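Long-range contact in TqaA (Penicillium aethiopicum, PDB 5DLK), which probably closes a nonribosomal peptide into a ring, through the terminal condensation-like domain of a fungal peptide synthetase held in this chain: residues P383-L395 and E421-L433. Sequence-based numbering, arbitrary orientation.
With EDO (1,2-ethanediol), chain H.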
# COMPACT_ATOMS: atom_id res chain seq x y z
N PRO A 383 12.26 5.06 -12.80
CA PRO A 383 11.05 4.45 -12.26
C PRO A 383 11.02 2.94 -12.51
O PRO A 383 11.68 2.44 -13.43
CB PRO A 383 9.95 5.13 -13.05
CG PRO A 383 10.57 5.31 -14.41
CD PRO A 383 12.05 5.57 -14.16
N LEU A 384 10.27 2.23 -11.68
CA LEU A 384 9.93 0.83 -12.02
C LEU A 384 8.77 0.83 -13.00
O LEU A 384 7.75 1.47 -12.75
CB LEU A 384 9.58 0.04 -10.76
CG LEU A 384 10.71 -0.02 -9.75
CD1 LEU A 384 10.20 -0.51 -8.39
CD2 LEU A 384 11.79 -0.97 -10.25
N SER A 385 8.90 0.10 -14.09
CA SER A 385 7.88 0.17 -15.14
C SER A 385 6.85 -0.95 -15.00
O SER A 385 5.76 -0.89 -15.59
CB SER A 385 8.53 0.12 -16.51
OG SER A 385 9.29 -1.07 -16.65
N LEU A 386 7.22 -1.99 -14.25
CA LEU A 386 6.35 -3.11 -13.93
C LEU A 386 6.50 -3.44 -12.46
O LEU A 386 7.62 -3.59 -11.97
CB LEU A 386 6.69 -4.34 -14.78
CG LEU A 386 5.87 -5.58 -14.43
CD1 LEU A 386 4.43 -5.41 -14.89
CD2 LEU A 386 6.50 -6.84 -15.07
N ILE A 387 5.38 -3.52 -11.75
CA ILE A 387 5.43 -3.84 -10.33
C ILE A 387 4.49 -4.99 -10.03
O ILE A 387 3.29 -4.91 -10.31
CB ILE A 387 5.06 -2.64 -9.45
CG1 ILE A 387 5.93 -1.43 -9.81
CG2 ILE A 387 5.18 -3.03 -7.95
CD1 ILE A 387 5.66 -0.19 -8.98
N VAL A 388 5.03 -6.06 -9.46
CA VAL A 388 4.25 -7.23 -9.09
C VAL A 388 4.00 -7.22 -7.59
O VAL A 388 4.93 -7.14 -6.77
CB VAL A 388 4.96 -8.51 -9.48
CG1 VAL A 388 4.18 -9.72 -8.99
CG2 VAL A 388 5.15 -8.53 -11.01
N GLN A 389 2.72 -7.29 -7.22
CA GLN A 389 2.32 -7.23 -5.81
C GLN A 389 1.42 -8.42 -5.48
O GLN A 389 0.25 -8.44 -5.88
CB GLN A 389 1.59 -5.93 -5.51
CG GLN A 389 1.22 -5.77 -4.02
CD GLN A 389 0.84 -4.34 -3.67
OE1 GLN A 389 1.48 -3.38 -4.12
NE2 GLN A 389 -0.20 -4.19 -2.84
N HIS A 390 1.96 -9.39 -4.75
CA HIS A 390 1.14 -10.50 -4.28
C HIS A 390 0.49 -10.13 -2.96
O HIS A 390 1.17 -9.70 -2.01
CB HIS A 390 1.95 -11.78 -4.10
CG HIS A 390 1.11 -12.90 -3.58
ND1 HIS A 390 0.03 -13.39 -4.28
CD2 HIS A 390 1.13 -13.56 -2.40
CE1 HIS A 390 -0.56 -14.34 -3.57
NE2 HIS A 390 0.10 -14.47 -2.43
N GLN A 391 -0.83 -10.28 -2.88
CA GLN A 391 -1.58 -9.82 -1.72
C GLN A 391 -1.71 -10.90 -0.66
O GLN A 391 -2.78 -11.48 -0.50
CB GLN A 391 -2.98 -9.35 -2.16
CG GLN A 391 -2.97 -8.32 -3.27
CD GLN A 391 -2.62 -6.92 -2.80
OE1 GLN A 391 -1.66 -6.70 -2.06
NE2 GLN A 391 -3.40 -5.94 -3.26
N ASN A 392 -0.61 -11.20 0.03
CA ASN A 392 -0.62 -12.19 1.11
C ASN A 392 -1.01 -11.51 2.43
O ASN A 392 -0.29 -11.55 3.44
CB ASN A 392 0.75 -12.90 1.23
CG ASN A 392 1.90 -11.94 1.51
OD1 ASN A 392 1.90 -10.80 1.05
ND2 ASN A 392 2.89 -12.42 2.27
N ILE A 393 -2.18 -10.88 2.38
CA ILE A 393 -2.73 -10.07 3.46
C ILE A 393 -4.21 -10.44 3.63
O ILE A 393 -4.74 -11.22 2.86
CB ILE A 393 -2.63 -8.57 3.13
CG1 ILE A 393 -3.23 -8.35 1.73
CG2 ILE A 393 -1.19 -8.10 3.24
CD1 ILE A 393 -3.24 -6.92 1.22
N ASP A 394 -4.86 -9.87 4.64
CA ASP A 394 -6.30 -10.05 4.79
C ASP A 394 -7.03 -9.56 3.55
O ASP A 394 -6.77 -8.46 3.05
CB ASP A 394 -6.83 -9.30 6.02
CG ASP A 394 -6.38 -9.90 7.33
OD1 ASP A 394 -5.74 -10.97 7.31
OD2 ASP A 394 -6.67 -9.30 8.39
N LEU A 395 -7.94 -10.39 3.07
CA LEU A 395 -8.78 -10.05 1.93
C LEU A 395 -10.22 -9.79 2.40
O LEU A 395 -11.05 -9.35 1.60
CB LEU A 395 -8.76 -11.17 0.89
CG LEU A 395 -7.39 -11.52 0.30
CD1 LEU A 395 -7.48 -12.69 -0.69
CD2 LEU A 395 -6.77 -10.32 -0.39
N GLU A 421 3.52 3.21 -15.18
CA GLU A 421 3.82 1.82 -14.82
C GLU A 421 2.63 0.85 -14.98
O GLU A 421 1.46 1.25 -15.01
CB GLU A 421 4.31 1.75 -13.38
CG GLU A 421 3.20 1.86 -12.31
CD GLU A 421 2.67 3.29 -12.14
OE1 GLU A 421 3.34 4.23 -12.60
OE2 GLU A 421 1.59 3.44 -11.53
N VAL A 422 2.96 -0.44 -15.07
CA VAL A 422 1.96 -1.50 -15.10
C VAL A 422 2.04 -2.20 -13.75
O VAL A 422 3.13 -2.52 -13.28
CB VAL A 422 2.20 -2.50 -16.25
CG1 VAL A 422 1.26 -3.72 -16.12
CG2 VAL A 422 2.02 -1.80 -17.58
N TRP A 423 0.88 -2.38 -13.10
CA TRP A 423 0.78 -3.18 -11.89
C TRP A 423 0.19 -4.54 -12.16
O TRP A 423 -0.79 -4.66 -12.91
CB TRP A 423 -0.11 -2.47 -10.85
CG TRP A 423 0.38 -1.15 -10.42
CD1 TRP A 423 0.22 0.04 -11.07
CD2 TRP A 423 1.11 -0.86 -9.22
NE1 TRP A 423 0.81 1.06 -10.34
CE2 TRP A 423 1.38 0.52 -9.21
CE3 TRP A 423 1.59 -1.64 -8.17
CZ2 TRP A 423 2.09 1.15 -8.18
CZ3 TRP A 423 2.28 -1.01 -7.13
CH2 TRP A 423 2.53 0.36 -7.15
N ILE A 424 0.77 -5.58 -11.55
CA ILE A 424 0.15 -6.89 -11.52
C ILE A 424 -0.11 -7.24 -10.08
O ILE A 424 0.83 -7.43 -9.32
CB ILE A 424 1.02 -7.98 -12.16
CG1 ILE A 424 1.24 -7.70 -13.65
CG2 ILE A 424 0.34 -9.36 -11.97
CD1 ILE A 424 2.21 -8.66 -14.34
N PHE A 425 -1.38 -7.30 -9.68
CA PHE A 425 -1.73 -7.74 -8.34
C PHE A 425 -2.25 -9.17 -8.40
O PHE A 425 -2.94 -9.54 -9.35
CB PHE A 425 -2.82 -6.86 -7.72
CG PHE A 425 -2.48 -5.40 -7.63
CD1 PHE A 425 -1.75 -4.91 -6.56
CD2 PHE A 425 -2.91 -4.51 -8.61
CE1 PHE A 425 -1.46 -3.53 -6.47
CE2 PHE A 425 -2.62 -3.15 -8.52
CZ PHE A 425 -1.89 -2.67 -7.45
N THR A 426 -1.96 -9.97 -7.38
CA THR A 426 -2.54 -11.32 -7.30
C THR A 426 -3.21 -11.49 -5.94
O THR A 426 -2.61 -11.22 -4.92
CB THR A 426 -1.49 -12.43 -7.53
OG1 THR A 426 -0.30 -12.14 -6.77
CG2 THR A 426 -1.13 -12.54 -8.99
N GLU A 427 -4.47 -11.92 -5.94
CA GLU A 427 -5.24 -12.09 -4.71
C GLU A 427 -5.58 -13.56 -4.54
O GLU A 427 -6.27 -14.14 -5.40
CB GLU A 427 -6.53 -11.27 -4.73
CG GLU A 427 -6.33 -9.80 -4.47
CD GLU A 427 -7.64 -9.06 -4.31
OE1 GLU A 427 -8.70 -9.65 -4.59
OE2 GLU A 427 -7.59 -7.88 -3.90
N PRO A 428 -5.09 -14.18 -3.45
CA PRO A 428 -5.27 -15.61 -3.20
C PRO A 428 -6.56 -15.91 -2.45
O PRO A 428 -6.52 -16.13 -1.25
CB PRO A 428 -4.04 -15.96 -2.35
CG PRO A 428 -3.78 -14.71 -1.58
CD PRO A 428 -4.20 -13.55 -2.47
N HIS A 429 -7.68 -15.94 -3.17
CA HIS A 429 -8.96 -16.32 -2.58
C HIS A 429 -9.08 -17.83 -2.43
O HIS A 429 -8.28 -18.59 -2.97
CB HIS A 429 -10.11 -15.79 -3.42
CG HIS A 429 -10.15 -14.30 -3.50
ND1 HIS A 429 -10.66 -13.51 -2.49
CD2 HIS A 429 -9.72 -13.45 -4.46
CE1 HIS A 429 -10.55 -12.24 -2.83
NE2 HIS A 429 -9.97 -12.17 -4.03
N ALA A 430 -10.10 -18.26 -1.69
CA ALA A 430 -10.29 -19.68 -1.43
C ALA A 430 -10.66 -20.44 -2.70
O ALA A 430 -10.23 -21.58 -2.89
CB ALA A 430 -11.36 -19.88 -0.36
N ASP A 431 -11.44 -19.82 -3.58
CA ASP A 431 -11.91 -20.52 -4.78
C ASP A 431 -11.15 -20.13 -6.06
O ASP A 431 -11.37 -20.71 -7.11
CB ASP A 431 -13.40 -20.27 -5.00
CG ASP A 431 -13.69 -18.87 -5.54
OD1 ASP A 431 -13.05 -17.91 -5.07
OD2 ASP A 431 -14.54 -18.75 -6.45
N ARG A 432 -10.28 -19.13 -5.97
CA ARG A 432 -9.51 -18.71 -7.14
C ARG A 432 -8.28 -17.90 -6.72
O ARG A 432 -8.29 -17.25 -5.67
CB ARG A 432 -10.37 -17.87 -8.09
CG ARG A 432 -10.69 -16.47 -7.53
CD ARG A 432 -11.85 -15.81 -8.23
NE ARG A 432 -12.01 -14.42 -7.80
CZ ARG A 432 -12.54 -14.04 -6.64
NH1 ARG A 432 -12.96 -14.96 -5.76
NH2 ARG A 432 -12.66 -12.75 -6.34
N LEU A 433 -7.21 -17.99 -7.51
CA LEU A 433 -6.16 -16.97 -7.45
C LEU A 433 -6.51 -15.98 -8.54
O LEU A 433 -6.65 -16.35 -9.70
CB LEU A 433 -4.76 -17.57 -7.67
CG LEU A 433 -3.62 -16.54 -7.70
CD1 LEU A 433 -3.29 -16.05 -6.31
CD2 LEU A 433 -2.36 -17.11 -8.37
C1 EDO H . 7.81 3.34 -9.01
O1 EDO H . 9.06 3.72 -9.59
C2 EDO H . 8.07 2.83 -7.60
O2 EDO H . 8.63 3.86 -6.76
O HOH W 1 -5.68 -6.37 -5.29
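His390 ND1 and Thr426 OG1 share a hydrogen bond of 2.8 Å across two parallel strands. The hydroxyl meets the imidazole at its edge, near the ring plane. OG1 lies between the backbone N and the carbonyl carbon of Thr426 (chi1 45°), which turns it to His390. The backbones of 386-390 and 422-428 pair in register. Ile387 N bonds to Val422 O and Ile387 O accepts from Ile424 N, both at 2.9 Å. On the face with Ile387, CD1 of that residue lies over the six-membered ring of Trp423, 3.9 Å from its centroid. Next along, Gln389 CD meets Phe425 CE1 at the ring edge, 3.7 Å away, with amide and ring planes 83° apart. Gln389 NE2 donates an almost straight bond to Gln391 OE1 (3.0 Å). Gln389 OE1 bonds to the Thr309 hydroxyl on strand 303-310. A leucine replacing Gln389 would probably leave Thr309 OG1 and Gln391 OE1 without this partner, the Gln391 amide held less firmly. A water joins Gln391 NE2 to Glu427 OE2. Asn392, next after Gln391, binds phosphopantetheine, absent here. Apolar packing thus yields to polar bonds on both sheet faces near that site.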